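Local structure of putative isomerase (Streptomyces coelicolor A3, 2OQH) at residues V8-V12 with A57-R61; E31-V35 with G299-A305; T50-V56 with Y91-A96. The protein probably acts on sugar acids as a member of the enolase superfamily, perhaps dehydrating D-glucarate to 5-dehydro-4-deoxy-D-glucarate. One frame throughout, in Å; residues are numbered along the deposited sequence.

Contact 1 of 3, residues V8-V12 with A57-R61; sequences VDVWV and AAIVR
This is a helix-on-sheet contact in the N-terminal domain, in which one face of the edge strand 5-15 is covered by helix 54-63. The segment 8-12 is extended, with phi between -112 and -134° and psi of 106 to 148°, while 57-61 is regular alpha helix, closed by the R61 N to A57 O bond of 3.2 Å. Strand and helix run nearly antiparallel, at 173°, with axes 8.7 Å apart at closest approach; V10 and A57 are the nearest pair, their CA atoms 6.4 Å apart. Strand alternation turns V8, V10 and V12, all t rotamers, toward the helix. V10 fills the centre: its CG1 lies 3.9 Å from A57 CB and its CG2 3.5 Å from V60 CG1. V12 CG2 closes on A57 CB at 3.4 Å, and V8 CG1 reaches V60 CG1 only at 4.5 Å. Such a helix laid on a three-stranded antiparallel sheet belongs to the capping domain of the enolase superfamily. D9 and W11 point away, to the other face, where D9 forms a salt bridge with R37 and the W11 ring meets W47. R61 (m, t, t) borders the apolar patch, its CG passing 3.9 Å from V10 CG2. R61 NH2 donates a hydrogen bond to V10 O at 2.9 Å with an N-H...O angle of 140°, the carbonyl lying near the guanidinium plane.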
loop_
_atom_site.group_PDB
_atom_site.type_symbol
_atom_site.label_atom_id
_atom_site.label_comp_id
_atom_site.label_asym_id
_atom_site.label_seq_id
_atom_site.Cartn_x
_atom_site.Cartn_y
_atom_site.Cartn_z
ATOM N N VAL A 8 -7.900 -22.849 -8.740
ATOM C CA VAL A 8 -7.169 -21.600 -8.565
ATOM C C VAL A 8 -7.025 -21.029 -9.968
ATOM O O VAL A 8 -6.240 -21.541 -10.773
ATOM C CB VAL A 8 -5.748 -21.827 -7.991
ATOM C CG1 VAL A 8 -5.056 -20.486 -7.800
ATOM C CG2 VAL A 8 -5.826 -22.577 -6.668
ATOM N N ASP A 9 -7.790 -19.984 -10.270
ATOM C CA ASP A 9 -7.744 -19.367 -11.592
ATOM C C ASP A 9 -7.147 -17.970 -11.544
ATOM O O ASP A 9 -7.419 -17.194 -10.621
ATOM C CB ASP A 9 -9.149 -19.330 -12.180
ATOM C CG ASP A 9 -9.688 -20.716 -12.450
ATOM O OD1 ASP A 9 -9.073 -21.425 -13.277
ATOM O OD2 ASP A 9 -10.703 -21.100 -11.835
ATOM N N VAL A 10 -6.343 -17.651 -12.549
ATOM C CA VAL A 10 -5.669 -16.362 -12.590
ATOM C C VAL A 10 -5.939 -15.576 -13.864
ATOM O O VAL A 10 -5.885 -16.121 -14.967
ATOM C CB VAL A 10 -4.140 -16.553 -12.452
ATOM C CG1 VAL A 10 -3.473 -15.225 -12.135
ATOM C CG2 VAL A 10 -3.839 -17.589 -11.373
ATOM N N TRP A 11 -6.239 -14.291 -13.698
ATOM C CA TRP A 11 -6.498 -13.399 -14.825
ATOM C C TRP A 11 -5.587 -12.194 -14.676
ATOM O O TRP A 11 -5.259 -11.799 -13.565
ATOM C CB TRP A 11 -7.936 -12.871 -14.808
ATOM C CG TRP A 11 -9.025 -13.872 -15.074
ATOM C CD1 TRP A 11 -9.578 -14.186 -16.286
ATOM C CD2 TRP A 11 -9.736 -14.641 -14.094
ATOM N NE1 TRP A 11 -10.597 -15.098 -16.115
ATOM C CE2 TRP A 11 -10.714 -15.394 -14.779
ATOM C CE3 TRP A 11 -9.644 -14.764 -12.700
ATOM C CZ2 TRP A 11 -11.596 -16.260 -14.114
ATOM C CZ3 TRP A 11 -10.526 -15.629 -12.039
ATOM C CH2 TRP A 11 -11.484 -16.361 -12.748
ATOM N N VAL A 12 -5.174 -11.623 -15.800
ATOM C CA VAL A 12 -4.367 -10.411 -15.788
ATOM C C VAL A 12 -5.289 -9.410 -16.469
ATOM O O VAL A 12 -5.844 -9.694 -17.529
ATOM C CB VAL A 12 -3.060 -10.549 -16.599
ATOM C CG1 VAL A 12 -2.343 -9.204 -16.657
ATOM C CG2 VAL A 12 -2.147 -11.569 -15.939
ATOM N N ALA A 57 1.329 -13.294 -12.645
ATOM C CA ALA A 57 0.345 -14.305 -12.986
ATOM C C ALA A 57 1.053 -15.642 -13.210
ATOM O O ALA A 57 0.523 -16.692 -12.865
ATOM C CB ALA A 57 -0.411 -13.897 -14.239
ATOM N N ALA A 58 2.259 -15.602 -13.772
ATOM C CA ALA A 58 3.006 -16.832 -14.028
ATOM C C ALA A 58 3.392 -17.545 -12.731
ATOM O O ALA A 58 3.333 -18.771 -12.644
ATOM C CB ALA A 58 4.256 -16.531 -14.843
ATOM N N ILE A 59 3.786 -16.772 -11.725
ATOM C CA ILE A 59 4.180 -17.333 -10.438
ATOM C C ILE A 59 2.993 -18.005 -9.753
ATOM O O ILE A 59 3.125 -19.094 -9.191
ATOM C CB ILE A 59 4.750 -16.238 -9.503
ATOM C CG1 ILE A 59 5.973 -15.585 -10.145
ATOM C CG2 ILE A 59 5.145 -16.844 -8.159
ATOM C CD1 ILE A 59 6.508 -14.403 -9.362
ATOM N N VAL A 60 1.832 -17.360 -9.803
ATOM C CA VAL A 60 0.644 -17.920 -9.173
ATOM C C VAL A 60 0.269 -19.255 -9.799
ATOM O O VAL A 60 -0.050 -20.212 -9.097
ATOM C CB VAL A 60 -0.560 -16.983 -9.291
ATOM C CG1 VAL A 60 -1.754 -17.583 -8.554
ATOM C CG2 VAL A 60 -0.213 -15.623 -8.717
ATOM N N ARG A 61 0.309 -19.328 -11.126
ATOM C CA ARG A 61 -0.038 -20.575 -11.785
ATOM C C ARG A 61 0.954 -21.679 -11.455
ATOM O O ARG A 61 0.583 -22.849 -11.417
ATOM C CB ARG A 61 -0.150 -20.363 -13.295
ATOM C CG ARG A 61 -1.350 -19.491 -13.665
ATOM C CD ARG A 61 -1.429 -19.265 -15.158
ATOM N NE ARG A 61 -2.558 -18.409 -15.517
ATOM C CZ ARG A 61 -2.459 -17.342 -16.305
ATOM N NH1 ARG A 61 -1.277 -17.001 -16.814
ATOM N NH2 ARG A 61 -3.536 -16.618 -16.583
#

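Contact 2 of 3, residues E31-V35 with G299-A305; sequences ETRTV and GGELGIA
Strand 31-35 meets the turn 299-302 and the start of helix 303-315, bringing the N-terminal domain against the barrel domain. Residues 31-35 are extended (phi -104 to -141°, psi 128 to 153°); E31 CA lies 7.8 Å from G300 CA, R33 CA 8.3 Å from E301 CA, and V35 CA 8.9 Å from I304 CA. The m chi1 of R33 sets R33 CG 3.8 Å from CD1 of L302 (m, t), the N-cap residue; m chi2 and chi3 then fold the guanidinium beside the turn. R33 NH1 makes a weak hydrogen bond to G299 O (3.0 Å, N-H...O angle 120°). R33 NH2 donates to water 1 (3.0 Å), which donates to E301 OE2 (2.5 Å), and R33 NE forms a salt bridge with E49. In enolase-superfamily enzymes the active site lies at the C-terminal ends of the barrel strands, covered by the capping domain; this contact is consistent with that region. E301 (m, p) bends back, OE2 accepting from G299 N at 2.8 Å. E31 (t, t) brings OE2 2.6 Å from G300 O. At phi/psi 90/23°, a CB on G300 would strike E31 OE1 and jam against G299 O. V35 CG1 touches I304 CD1 at 4.4 Å.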
loop_
_atom_site.group_PDB
_atom_site.type_symbol
_atom_site.label_atom_id
_atom_site.label_comp_id
_atom_site.label_asym_id
_atom_site.label_seq_id
_atom_site.Cartn_x
_atom_site.Cartn_y
_atom_site.Cartn_z
ATOM N N GLU A 31 -3.727 0.895 -15.818
ATOM C CA GLU A 31 -3.012 0.060 -14.861
ATOM C C GLU A 31 -3.261 -1.439 -15.065
ATOM O O GLU A 31 -4.350 -1.860 -15.469
ATOM C CB GLU A 31 -3.414 0.471 -13.448
ATOM C CG GLU A 31 -2.774 -0.334 -12.350
ATOM C CD GLU A 31 -3.165 0.177 -10.989
ATOM O OE1 GLU A 31 -2.476 1.081 -10.460
ATOM O OE2 GLU A 31 -4.182 -0.316 -10.459
ATOM N N THR A 32 -2.242 -2.244 -14.782
ATOM C CA THR A 32 -2.356 -3.686 -14.935
ATOM C C THR A 32 -2.315 -4.377 -13.571
ATOM O O THR A 32 -1.483 -4.045 -12.728
ATOM C CB THR A 32 -1.216 -4.223 -15.838
ATOM O OG1 THR A 32 -1.363 -3.688 -17.163
ATOM C CG2 THR A 32 -1.260 -5.733 -15.912
ATOM N N ARG A 33 -3.222 -5.332 -13.361
ATOM C CA ARG A 33 -3.305 -6.072 -12.105
ATOM C C ARG A 33 -3.611 -7.550 -12.350
ATOM O O ARG A 33 -4.236 -7.908 -13.349
ATOM C CB ARG A 33 -4.412 -5.490 -11.214
ATOM C CG ARG A 33 -4.325 -3.988 -10.983
ATOM C CD ARG A 33 -3.180 -3.620 -10.058
ATOM N NE ARG A 33 -3.387 -4.130 -8.705
ATOM C CZ ARG A 33 -2.624 -3.806 -7.663
ATOM N NH1 ARG A 33 -1.605 -2.972 -7.819
ATOM N NH2 ARG A 33 -2.883 -4.307 -6.463
ATOM N N THR A 34 -3.171 -8.401 -11.429
ATOM C CA THR A 34 -3.419 -9.834 -11.517
ATOM C C THR A 34 -4.522 -10.184 -10.520
ATOM O O THR A 34 -4.438 -9.822 -9.344
ATOM C CB THR A 34 -2.153 -10.656 -11.167
ATOM O OG1 THR A 34 -1.182 -10.517 -12.212
ATOM C CG2 THR A 34 -2.500 -12.135 -10.993
ATOM N N VAL A 35 -5.562 -10.870 -10.988
ATOM C CA VAL A 35 -6.670 -11.264 -10.121
ATOM C C VAL A 35 -6.702 -12.780 -9.975
ATOM O O VAL A 35 -6.504 -13.512 -10.947
ATOM C CB VAL A 35 -8.025 -10.799 -10.685
ATOM C CG1 VAL A 35 -9.133 -11.132 -9.704
ATOM C CG2 VAL A 35 -7.988 -9.304 -10.957
ATOM N N GLY A 299 0.574 0.378 -3.848
ATOM C CA GLY A 299 1.233 0.041 -5.096
ATOM C C GLY A 299 0.227 -0.045 -6.232
ATOM O O GLY A 299 0.372 -0.880 -7.122
ATOM N N GLY A 300 -0.795 0.812 -6.194
ATOM C CA GLY A 300 -1.819 0.823 -7.230
ATOM C C GLY A 300 -3.019 -0.088 -6.993
ATOM O O GLY A 300 -3.718 -0.464 -7.939
ATOM N N GLU A 301 -3.280 -0.442 -5.742
ATOM C CA GLU A 301 -4.402 -1.314 -5.428
ATOM C C GLU A 301 -5.732 -0.780 -5.935
ATOM O O GLU A 301 -5.991 0.419 -5.861
ATOM C CB GLU A 301 -4.541 -1.514 -3.916
ATOM C CG GLU A 301 -3.391 -2.222 -3.250
ATOM C CD GLU A 301 -2.159 -1.361 -3.187
ATOM O OE1 GLU A 301 -2.297 -0.170 -2.840
ATOM O OE2 GLU A 301 -1.060 -1.875 -3.473
ATOM N N LEU A 302 -6.571 -1.679 -6.443
ATOM C CA LEU A 302 -7.906 -1.297 -6.898
ATOM C C LEU A 302 -8.876 -1.762 -5.804
ATOM O O LEU A 302 -8.477 -1.924 -4.649
ATOM C CB LEU A 302 -8.239 -1.945 -8.251
ATOM C CG LEU A 302 -7.373 -1.474 -9.435
ATOM C CD1 LEU A 302 -7.737 -2.276 -10.677
ATOM C CD2 LEU A 302 -7.560 0.024 -9.681
ATOM N N GLY A 303 -10.135 -1.987 -6.159
ATOM C CA GLY A 303 -11.131 -2.385 -5.176
ATOM C C GLY A 303 -10.885 -3.591 -4.282
ATOM O O GLY A 303 -11.002 -3.500 -3.057
ATOM N N ILE A 304 -10.576 -4.733 -4.878
ATOM C CA ILE A 304 -10.340 -5.933 -4.082
ATOM C C ILE A 304 -9.141 -5.743 -3.146
ATOM O O ILE A 304 -9.246 -5.969 -1.942
ATOM C CB ILE A 304 -10.112 -7.159 -4.989
ATOM C CG1 ILE A 304 -11.354 -7.393 -5.859
ATOM C CG2 ILE A 304 -9.834 -8.400 -4.140
ATOM C CD1 ILE A 304 -11.185 -8.506 -6.885
ATOM N N ALA A 305 -8.017 -5.303 -3.703
ATOM C CA ALA A 305 -6.806 -5.086 -2.917
ATOM C C ALA A 305 -7.036 -4.060 -1.809
ATOM O O ALA A 305 -6.656 -4.285 -0.653
ATOM C CB ALA A 305 -5.670 -4.640 -3.824
HETATM O O HOH W 1 -0.387 -3.876 -4.841
#

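Contact 3 of 3, residues T50-V56 with Y91-A96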
loop_
_atom_site.group_PDB
_atom_site.type_symbol
_atom_site.label_atom_id
_atom_site.label_comp_id
_atom_site.label_asym_id
_atom_site.label_seq_id
_atom_site.Cartn_x
_atom_site.Cartn_y
_atom_site.Cartn_z
ATOM N N THR A 50 -3.554 -8.375 -7.014
ATOM C CA THR A 50 -2.201 -7.967 -6.681
ATOM C C THR A 50 -1.599 -7.202 -7.856
ATOM O O THR A 50 -2.236 -7.044 -8.893
ATOM C CB THR A 50 -1.337 -9.196 -6.303
ATOM O OG1 THR A 50 -0.132 -8.755 -5.668
ATOM C CG2 THR A 50 -0.992 -10.021 -7.533
HETATM N N MSE A 51 -0.368 -6.735 -7.697
HETATM C CA MSE A 51 0.295 -5.945 -8.726
HETATM C C MSE A 51 0.769 -6.683 -9.978
HETATM O O MSE A 51 0.886 -7.910 -10.003
HETATM C CB MSE A 51 1.484 -5.224 -8.106
HETATM C CG MSE A 51 2.690 -6.116 -7.924
HETATM SE SE MSE A 51 4.084 -5.263 -6.913
HETATM C CE MSE A 51 4.723 -3.984 -8.207
ATOM N N TRP A 52 1.043 -5.892 -11.013
ATOM C CA TRP A 52 1.537 -6.361 -12.305
ATOM C C TRP A 52 0.743 -7.463 -12.981
ATOM O O TRP A 52 -0.256 -7.943 -12.450
ATOM C CB TRP A 52 3.003 -6.772 -12.165
ATOM C CG TRP A 52 3.910 -5.601 -11.927
ATOM C CD1 TRP A 52 3.597 -4.440 -11.273
ATOM C CD2 TRP A 52 5.289 -5.491 -12.296
ATOM N NE1 TRP A 52 4.696 -3.621 -11.212
ATOM C CE2 TRP A 52 5.749 -4.241 -11.830
ATOM C CE3 TRP A 52 6.185 -6.331 -12.971
ATOM C CZ2 TRP A 52 7.066 -3.807 -12.019
ATOM C CZ3 TRP A 52 7.500 -5.897 -13.158
ATOM C CH2 TRP A 52 7.923 -4.649 -12.682
ATOM N N GLY A 53 1.200 -7.857 -14.167
ATOM C CA GLY A 53 0.509 -8.881 -14.929
ATOM C C GLY A 53 1.258 -10.175 -15.200
ATOM O O GLY A 53 1.482 -10.971 -14.284
ATOM N N ALA A 54 1.650 -10.375 -16.459
ATOM C CA ALA A 54 2.338 -11.588 -16.888
ATOM C C ALA A 54 3.281 -12.262 -15.887
ATOM O O ALA A 54 3.058 -13.404 -15.503
ATOM C CB ALA A 54 3.074 -11.332 -18.207
ATOM N N PRO A 55 4.339 -11.572 -15.438
ATOM C CA PRO A 55 5.219 -12.264 -14.488
ATOM C C PRO A 55 4.589 -12.714 -13.156
ATOM O O PRO A 55 4.906 -13.796 -12.650
ATOM C CB PRO A 55 6.373 -11.274 -14.305
ATOM C CG PRO A 55 5.713 -9.947 -14.485
ATOM C CD PRO A 55 4.776 -10.184 -15.660
ATOM N N VAL A 56 3.698 -11.904 -12.591
ATOM C CA VAL A 56 3.077 -12.276 -11.324
ATOM C C VAL A 56 2.071 -13.394 -11.546
ATOM O O VAL A 56 1.972 -14.327 -10.741
ATOM C CB VAL A 56 2.364 -11.083 -10.662
ATOM C CG1 VAL A 56 1.707 -11.532 -9.366
ATOM C CG2 VAL A 56 3.364 -9.972 -10.379
ATOM N N TYR A 91 10.175 -9.129 -5.064
ATOM C CA TYR A 91 8.911 -8.428 -4.882
ATOM C C TYR A 91 7.735 -9.150 -5.563
ATOM O O TYR A 91 6.691 -9.363 -4.942
ATOM C CB TYR A 91 9.060 -7.014 -5.445
ATOM C CG TYR A 91 8.025 -5.988 -5.035
ATOM C CD1 TYR A 91 6.862 -6.342 -4.351
ATOM C CD2 TYR A 91 8.216 -4.647 -5.346
ATOM C CE1 TYR A 91 5.913 -5.370 -3.982
ATOM C CE2 TYR A 91 7.280 -3.670 -4.987
ATOM C CZ TYR A 91 6.135 -4.031 -4.305
ATOM O OH TYR A 91 5.232 -3.047 -3.935
ATOM N N LEU A 92 7.896 -9.526 -6.829
ATOM C CA LEU A 92 6.809 -10.192 -7.534
ATOM C C LEU A 92 6.431 -11.500 -6.853
ATOM O O LEU A 92 5.283 -11.928 -6.925
ATOM C CB LEU A 92 7.169 -10.450 -9.007
ATOM C CG LEU A 92 7.569 -9.241 -9.860
ATOM C CD1 LEU A 92 7.485 -9.616 -11.339
ATOM C CD2 LEU A 92 6.649 -8.058 -9.565
ATOM N N GLY A 93 7.402 -12.137 -6.197
ATOM C CA GLY A 93 7.116 -13.375 -5.493
ATOM C C GLY A 93 6.174 -13.119 -4.327
ATOM O O GLY A 93 5.170 -13.813 -4.156
ATOM N N TYR A 94 6.498 -12.120 -3.510
ATOM C CA TYR A 94 5.648 -11.774 -2.375
ATOM C C TYR A 94 4.259 -11.374 -2.868
ATOM O O TYR A 94 3.254 -11.750 -2.273
ATOM C CB TYR A 94 6.251 -10.613 -1.577
ATOM C CG TYR A 94 7.420 -10.997 -0.697
ATOM C CD1 TYR A 94 7.247 -11.827 0.411
ATOM C CD2 TYR A 94 8.693 -10.518 -0.962
ATOM C CE1 TYR A 94 8.323 -12.166 1.240
ATOM C CE2 TYR A 94 9.780 -10.850 -0.143
ATOM C CZ TYR A 94 9.591 -11.675 0.955
ATOM O OH TYR A 94 10.672 -12.010 1.745
ATOM N N ALA A 95 4.218 -10.603 -3.954
ATOM C CA ALA A 95 2.956 -10.137 -4.527
ATOM C C ALA A 95 2.086 -11.282 -5.047
ATOM O O ALA A 95 0.863 -11.234 -4.930
ATOM C CB ALA A 95 3.231 -9.143 -5.648
ATOM N N ALA A 96 2.711 -12.300 -5.634
ATOM C CA ALA A 96 1.962 -13.448 -6.148
ATOM C C ALA A 96 1.360 -14.181 -4.957
ATOM O O ALA A 96 0.168 -14.504 -4.939
ATOM C CB ALA A 96 2.881 -14.372 -6.927
#
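Y91 opens the second segment with its ring turned to M51, a selenomethionine. M51 SE sits 3.8 Å from the centroid of the Y91 ring, 25° off the normal, in a Met-aromatic contact over the face. L92 is the most covered residue: CD2 makes a CH-pi contact with the six-membered ring of W52 (4.2 Å to the centroid) and lies 3.9 Å from V56 CG2, while CD1 meets P55 CB at 3.6 Å. A95 returns to the interface, its CB 3.8 Å from M51 CG and its carbonyl O accepting a hydrogen bond from T50 OG1 at 2.8 Å. A96 lets V56 come close: V56 CG1 lies 3.8 Å from A96 CA. Small residues at 95 and 96 thus admit the end of strand 45-51 and the start of helix 54-63. Helix 85-112 packs against helix 54-63 through A96 on I59, V60 and M63, while T50 touches T34 of strand 31-40; T50 and Y91 also touch Y272 and K273, respectively, of helix 271-274.

In the fold
The three contacts share one antiparallel sheet, ordered 5-15, 31-40, 45-51. Contacts 1 and 2 meet where W11 O accepts from V35 N at 2.8 Å, their centres about 14 Å apart. Contacts 2 and 3, about 11 Å apart between centres, join through T34 O to T50 N (2.9 Å) and T34 OG1 to W52 O (2.7 Å). Contacts 1 and 3 lie closest, about 9 Å between centres, and both use helix 54-63, whose I59 CG2 packs 3.6 Å from A96 CB. Contact 2 alone of the three pairs a capping-domain segment with a barrel segment, probably placing it nearest the active site expected in this superfamily; contacts 1 and 3 build the capping domain itself.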